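Side-chain contacts in lipase (Pelosinus fermentans, PDB 5AH0), which hydrolyses ester bonds, including those of the synthetic polyester poly(butylene adipate-co-terephthalate): residues 213-216 with 217-221; 313-316 with 317-320. All coordinates share one frame; numbering follows the deposited sequence.

Interaction 1. Residues 213-216 with 217-221; sequences ESLT and DYTNR
Glu213, just before the N-cap of a helix, reaches along it to Arg221, and the two join in a two-pronged salt bridge. Arg221 presents the NE edge of its guanidinium: NH2 donates to Glu213 OE1 at 2.9 Å and NE to Glu213 OE2 at 3.0 Å. Each oxygen accepts an N-H on its syn lone pair, and the two flat groups lie nearly coplanar, 10° apart. The carboxylate gets there because CG of Glu213 is anti to the backbone N (chi1 -175°) and the chain stays extended beyond it, carrying CD alongside the backbone to 3.7 Å from Tyr218 CA. Arg221, by contrast, folds back at chi3 (64°), which turns its edge toward the glutamate. Lys210 N also donates to OE1, and NH2 also reaches Asn208 O, so the pair ties the helix to the preceding loop.

This is the start of helix 215-223, with Ser214 as its N-cap: Ser214 OG accepts from Asp217 N at 3.1 Å, a capping bond that satisfies an amide of the first turn. The carbonyl of Leu215, the next residue, is gripped twice from one turn further on, by Thr219 N at 2.8 Å and by Thr219 OG1 at 2.6 Å, the two arriving from opposite faces of the carbonyl plane. On the buried side Leu215 CD1 lies 4.3 Å from Tyr218 CD2, at the edge of the ring, while the tyrosine hydroxyl goes on to bond Phe200 N.

Interaction 2. Residues 313-316 with 317-320; sequences PNDG and VVNT
Asp315 turns its carboxylate back over the chain reversal, so that a single oxygen collects two backbone amides. Its OD1 accepts from Val317 N at 2.8 Å, nearly in line with the C-O bond, and from Val318 N at 2.6 Å on the syn side; the two donors come from opposite faces of the carboxylate plane. CG sits between the backbone N and the carbonyl carbon (chi1 66°), which folds the group inward. Asn314 uses its side chain differently: OD1 takes Gly316 N at 2.6 Å, in the carbonyl plane, making an Asx turn, while its CB packs against Val318 O at 3.3 Å. Backbone bonds from Asp315 N to Val318 O and from Thr320 N to Pro313 O flank the single bridge of Asn314 with Asn319. Asp315 OD2 is hydrogen-bonded to His357 ND1 and to Thr264 OG1, the former pairing consistent with the acid and histidine of an alpha/beta-hydrolase catalytic triad. An alanine in place of Asp315 would probably leave both valine amides without their shared acceptor and His357 ND1 without the carboxylate it pairs with. Around the loop, Asn314 and Asn319 touch Ile294 of helix 288-294, and Pro313 and Thr320 lie against Cys265 of strand 258-265.

In the fold
The two interactions come in series along one alpha/beta-hydrolase chain, helix 215-223 first, the 313-320 loop later. Their centres lie 29 Å apart and their nearest atoms about 16 Å. Interaction 1 is peripheral, its centre about 24 Å from the centre of the chain, where its helix packs on helix 173-190. Interaction 2 lies deeper, its centre about 15 Å from the same point, beside strand 258-265 of the parallel sheet. Both illustrate one principle, that side chains tie up backbone amides where regular structure begins or the chain turns. In the first this fixes a helix start at the surface; in the second it shapes a loop that probably carries the acid of the active site.

Interaction 1. Residues 213-216 with 217-221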
loop_
_atom_site.group_PDB
_atom_site.type_symbol
_atom_site.label_atom_id
_atom_site.label_comp_id
_atom_site.label_asym_id
_atom_site.label_seq_id
_atom_site.Cartn_x
_atom_site.Cartn_y
_atom_site.Cartn_z
ATOM N N GLU A 213 14.007 10.734 -22.280
ATOM C CA GLU A 213 14.646 9.635 -21.571
ATOM C C GLU A 213 13.793 8.384 -21.700
ATOM O O GLU A 213 12.584 8.428 -21.474
ATOM C CB GLU A 213 14.861 9.994 -20.098
ATOM C CG GLU A 213 15.621 8.953 -19.291
ATOM C CD GLU A 213 15.957 9.439 -17.884
ATOM O OE1 GLU A 213 15.132 10.169 -17.291
ATOM O OE2 GLU A 213 17.049 9.100 -17.374
ATOM N N SER A 214 14.415 7.272 -22.073
ATOM C CA SER A 214 13.697 6.010 -22.188
ATOM C C SER A 214 13.248 5.519 -20.812
ATOM O O SER A 214 13.841 5.886 -19.800
ATOM C CB SER A 214 14.568 4.953 -22.861
ATOM O OG SER A 214 15.514 4.432 -21.946
ATOM N N LEU A 215 12.192 4.714 -20.775
ATOM C CA LEU A 215 11.705 4.155 -19.515
ATOM C C LEU A 215 12.798 3.378 -18.788
ATOM O O LEU A 215 12.955 3.493 -17.572
ATOM C CB LEU A 215 10.514 3.231 -19.756
ATOM C CG LEU A 215 9.928 2.584 -18.500
ATOM C CD1 LEU A 215 9.332 3.636 -17.563
ATOM C CD2 LEU A 215 8.891 1.531 -18.867
ATOM N N THR A 216 13.561 2.603 -19.554
ATOM C CA THR A 216 14.639 1.788 -19.010
ATOM C C THR A 216 15.732 2.627 -18.346
ATOM O O THR A 216 16.167 2.311 -17.235
ATOM C CB THR A 216 15.276 0.918 -20.108
ATOM O OG1 THR A 216 14.345 -0.089 -20.520
ATOM C CG2 THR A 216 16.531 0.245 -19.592
ATOM N N ASP A 217 16.165 3.695 -19.011
ATOM C CA ASP A 217 17.179 4.569 -18.432
ATOM C C ASP A 217 16.653 5.287 -17.202
ATOM O O ASP A 217 17.352 5.410 -16.203
ATOM C CB ASP A 217 17.661 5.609 -19.449
ATOM C CG ASP A 217 18.598 5.025 -20.484
ATOM O OD1 ASP A 217 18.582 3.786 -20.675
ATOM O OD2 ASP A 217 19.369 5.811 -21.085
ATOM N N TYR A 218 15.402 5.722 -17.272
ATOM C CA TYR A 218 14.749 6.398 -16.158
ATOM C C TYR A 218 14.692 5.460 -14.951
ATOM O O TYR A 218 15.060 5.856 -13.837
ATOM C CB TYR A 218 13.347 6.855 -16.581
ATOM C CG TYR A 218 12.438 7.335 -15.465
ATOM C CD1 TYR A 218 12.841 8.322 -14.580
ATOM C CD2 TYR A 218 11.175 6.770 -15.287
ATOM C CE1 TYR A 218 12.005 8.754 -13.561
ATOM C CE2 TYR A 218 10.335 7.192 -14.270
ATOM C CZ TYR A 218 10.756 8.185 -13.408
ATOM O OH TYR A 218 9.930 8.611 -12.390
ATOM N N THR A 219 14.262 4.217 -15.182
ATOM C CA THR A 219 14.166 3.214 -14.117
ATOM C C THR A 219 15.512 2.932 -13.451
ATOM O O THR A 219 15.617 2.945 -12.221
ATOM C CB THR A 219 13.595 1.870 -14.641
ATOM O OG1 THR A 219 12.398 2.107 -15.393
ATOM C CG2 THR A 219 13.274 0.943 -13.486
ATOM N N ASN A 220 16.532 2.670 -14.263
ATOM C CA ASN A 220 17.881 2.447 -13.746
ATOM C C ASN A 220 18.424 3.641 -12.974
ATOM O O ASN A 220 19.048 3.471 -11.932
ATOM C CB ASN A 220 18.842 2.067 -14.875
ATOM C CG ASN A 220 18.657 0.635 -15.328
ATOM O OD1 ASN A 220 18.220 -0.219 -14.550
ATOM N ND2 ASN A 220 18.995 0.356 -16.581
ATOM N N ARG A 221 18.195 4.846 -13.480
ATOM C CA ARG A 221 18.704 6.035 -12.805
ATOM C C ARG A 221 18.063 6.177 -11.420
ATOM O O ARG A 221 18.727 6.568 -10.463
ATOM C CB ARG A 221 18.449 7.287 -13.652
ATOM C CG ARG A 221 18.910 8.602 -13.010
ATOM C CD ARG A 221 18.928 9.741 -14.026
ATOM N NE ARG A 221 17.592 10.041 -14.543
ATOM C CZ ARG A 221 16.721 10.868 -13.965
ATOM N NH1 ARG A 221 17.041 11.506 -12.843
ATOM N NH2 ARG A 221 15.533 11.068 -14.521
#

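Interaction 2. Residues 313-316 with 317-320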
loop_
_atom_site.group_PDB
_atom_site.type_symbol
_atom_site.label_atom_id
_atom_site.label_comp_id
_atom_site.label_asym_id
_atom_site.label_seq_id
_atom_site.Cartn_x
_atom_site.Cartn_y
_atom_site.Cartn_z
ATOM N N PRO A 313 6.941 -19.115 4.813
ATOM C CA PRO A 313 5.804 -19.081 3.876
ATOM C C PRO A 313 5.502 -17.661 3.418
ATOM O O PRO A 313 5.559 -16.742 4.228
ATOM C CB PRO A 313 4.636 -19.660 4.701
ATOM C CG PRO A 313 5.291 -20.407 5.832
ATOM C CD PRO A 313 6.547 -19.632 6.139
ATOM N N ASN A 314 5.205 -17.487 2.133
ATOM C CA ASN A 314 4.971 -16.157 1.604
ATOM C C ASN A 314 4.084 -16.164 0.362
ATOM O O ASN A 314 3.690 -17.229 -0.119
ATOM C CB ASN A 314 6.305 -15.483 1.303
ATOM C CG ASN A 314 7.052 -16.143 0.170
ATOM O OD1 ASN A 314 6.851 -15.810 -1.000
ATOM N ND2 ASN A 314 7.918 -17.086 0.505
ATOM N N ASP A 315 3.756 -14.976 -0.148
ATOM C CA ASP A 315 2.918 -14.878 -1.338
ATOM C C ASP A 315 3.734 -14.458 -2.562
ATOM O O ASP A 315 3.164 -14.069 -3.589
ATOM C CB ASP A 315 1.763 -13.889 -1.115
ATOM C CG ASP A 315 2.235 -12.433 -0.928
ATOM O OD1 ASP A 315 3.454 -12.152 -1.024
ATOM O OD2 ASP A 315 1.370 -11.548 -0.700
ATOM N N GLY A 316 5.063 -14.521 -2.446
ATOM C CA GLY A 316 5.932 -14.135 -3.548
ATOM C C GLY A 316 6.537 -12.758 -3.314
ATOM O O GLY A 316 7.579 -12.417 -3.871
ATOM N N VAL A 317 5.897 -11.963 -2.465
ATOM C CA VAL A 317 6.415 -10.647 -2.173
ATOM C C VAL A 317 6.473 -10.396 -0.673
ATOM O O VAL A 317 7.387 -9.747 -0.201
ATOM C CB VAL A 317 5.565 -9.529 -2.841
ATOM C CG1 VAL A 317 6.036 -8.161 -2.375
ATOM C CG2 VAL A 317 5.649 -9.614 -4.365
ATOM N N VAL A 318 5.510 -10.919 0.074
ATOM C CA VAL A 318 5.423 -10.645 1.506
ATOM C C VAL A 318 5.297 -11.921 2.338
ATOM O O VAL A 318 4.537 -12.810 1.972
ATOM C CB VAL A 318 4.215 -9.738 1.817
ATOM C CG1 VAL A 318 4.165 -9.392 3.302
ATOM C CG2 VAL A 318 4.285 -8.478 0.990
ATOM N N ASN A 319 6.052 -12.025 3.434
ATOM C CA ASN A 319 5.901 -13.158 4.346
ATOM C C ASN A 319 4.468 -13.254 4.886
ATOM O O ASN A 319 3.899 -12.246 5.309
ATOM C CB ASN A 319 6.878 -13.036 5.514
ATOM C CG ASN A 319 8.262 -12.639 5.068
ATOM O OD1 ASN A 319 8.479 -11.491 4.673
ATOM N ND2 ASN A 319 9.219 -13.572 5.144
ATOM N N THR A 320 3.903 -14.463 4.888
ATOM C CA THR A 320 2.528 -14.670 5.335
ATOM C C THR A 320 2.344 -14.278 6.793
ATOM O O THR A 320 1.333 -13.704 7.162
ATOM C CB THR A 320 2.101 -16.136 5.165
ATOM O OG1 THR A 320 2.265 -16.522 3.798
ATOM C CG2 THR A 320 0.658 -16.317 5.548
#